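Local coordinates for protein Rik1-associated factor 1 (Schizosaccharomyces pombe, PDB 4O9D) that contributes a WD-repeat propeller domain to the Clr4 methyltransferase complex, which ubiquitylates and methylates histone H3 to establish heterochromatin, at residues 292-297 with 349-354. Sequence-based numbering, arbitrary orientation.
Sequences LVTSSG and NLFVTG
Phe351 reaches across to Thr294 with the far end of its ring: CZ lies 3.9 Å from Thr294 OG1 and 4.2 Å from Thr294 CG2. The methyl stands 4.2 Å above the ring plane but is displaced toward the rim, so the threonine covers one corner of that face. With chi1 at -177°, CG of Phe351 lies anti to the backbone N and the ring extends toward Thr294. Ser296 approaches differently, its OG near the ring plane at the edge, 4.4 Å from Phe351 CZ. Neither hydroxyl is spent on the aromatic; Thr294 OG1 is hydrogen-bonded to Thr285 and Ser296 OG to Thr302. The two strands are the second strands of adjacent four-stranded antiparallel blades in the WD-repeat beta-propeller, and they face each other without any hydrogen bond between them. Between the two segments the closest packing is at CZ; Trp344 and Trp363 are further neighbours of the ring. From Thr294-Phe351 to Ser296-Thr353 the CA atoms close in from 9.9 to 8.4 Å, yet the side chains meet less closely: Thr353 CG2 stays 4.7 Å from Ser296 OG, and Thr353 OG1 is bonded to Trp363 and His319. Toward the partly exposed end, Leu292 CD1 is 7.1 Å from Asn349 O.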
# COMPACT_ATOMS: atom_id res chain seq x y z
N LEU A 292 0.69 -14.53 14.36
CA LEU A 292 1.86 -13.67 14.54
C LEU A 292 1.56 -12.27 14.04
O LEU A 292 0.79 -12.08 13.10
CB LEU A 292 3.09 -14.23 13.83
CG LEU A 292 3.47 -15.68 14.15
CD1 LEU A 292 4.68 -16.10 13.33
CD2 LEU A 292 3.76 -15.88 15.64
N VAL A 293 2.23 -11.31 14.67
CA VAL A 293 2.13 -9.91 14.35
C VAL A 293 3.54 -9.37 14.14
O VAL A 293 4.48 -9.79 14.83
CB VAL A 293 1.45 -9.20 15.52
CG1 VAL A 293 1.51 -7.69 15.32
CG2 VAL A 293 0.02 -9.74 15.68
N THR A 294 3.69 -8.48 13.16
CA THR A 294 5.02 -7.97 12.81
C THR A 294 5.02 -6.45 12.75
O THR A 294 4.00 -5.83 12.53
CB THR A 294 5.48 -8.50 11.42
OG1 THR A 294 4.75 -7.82 10.37
CG2 THR A 294 5.25 -9.99 11.33
N SER A 295 6.20 -5.87 12.92
CA SER A 295 6.39 -4.42 12.83
C SER A 295 7.73 -4.13 12.15
O SER A 295 8.80 -4.42 12.72
CB SER A 295 6.39 -3.81 14.24
OG SER A 295 6.74 -2.44 14.19
N SER A 296 7.69 -3.60 10.93
CA SER A 296 8.93 -3.35 10.18
C SER A 296 9.20 -1.86 10.15
O SER A 296 8.31 -1.05 9.82
CB SER A 296 8.86 -3.88 8.74
OG SER A 296 8.41 -5.22 8.66
N GLY A 297 10.43 -1.47 10.46
CA GLY A 297 10.68 -0.05 10.63
C GLY A 297 11.78 0.54 9.80
O GLY A 297 12.43 -0.15 9.00
N ASN A 349 3.12 -19.80 4.00
CA ASN A 349 3.46 -19.40 5.37
C ASN A 349 4.79 -18.66 5.51
O ASN A 349 5.20 -18.29 6.61
CB ASN A 349 3.40 -20.61 6.29
CG ASN A 349 1.98 -21.09 6.52
OD1 ASN A 349 1.10 -20.31 6.94
ND2 ASN A 349 1.74 -22.36 6.23
N LEU A 350 5.46 -18.39 4.40
CA LEU A 350 6.72 -17.65 4.47
C LEU A 350 6.49 -16.13 4.52
O LEU A 350 5.53 -15.61 3.93
CB LEU A 350 7.60 -17.99 3.28
CG LEU A 350 8.15 -19.42 3.29
CD1 LEU A 350 9.01 -19.68 2.08
CD2 LEU A 350 8.94 -19.68 4.57
N PHE A 351 7.38 -15.43 5.21
CA PHE A 351 7.33 -13.97 5.33
C PHE A 351 8.48 -13.41 4.49
O PHE A 351 9.56 -14.01 4.42
CB PHE A 351 7.45 -13.58 6.81
CG PHE A 351 7.34 -12.09 7.08
CD1 PHE A 351 6.20 -11.37 6.71
CD2 PHE A 351 8.35 -11.42 7.76
CE1 PHE A 351 6.11 -10.01 6.97
CE2 PHE A 351 8.25 -10.06 8.06
CZ PHE A 351 7.12 -9.35 7.66
N VAL A 352 8.22 -12.30 3.82
CA VAL A 352 9.18 -11.70 2.93
C VAL A 352 9.34 -10.20 3.17
O VAL A 352 8.36 -9.42 3.11
CB VAL A 352 8.79 -11.92 1.45
CG1 VAL A 352 9.85 -11.35 0.53
CG2 VAL A 352 8.56 -13.39 1.17
N THR A 353 10.58 -9.77 3.37
CA THR A 353 10.86 -8.39 3.69
C THR A 353 11.97 -7.84 2.81
O THR A 353 12.87 -8.57 2.39
CB THR A 353 11.20 -8.21 5.20
OG1 THR A 353 12.44 -8.86 5.52
CG2 THR A 353 10.11 -8.76 6.07
N GLY A 354 11.88 -6.56 2.49
CA GLY A 354 12.88 -5.91 1.66
C GLY A 354 13.33 -4.62 2.28
O GLY A 354 12.50 -3.77 2.67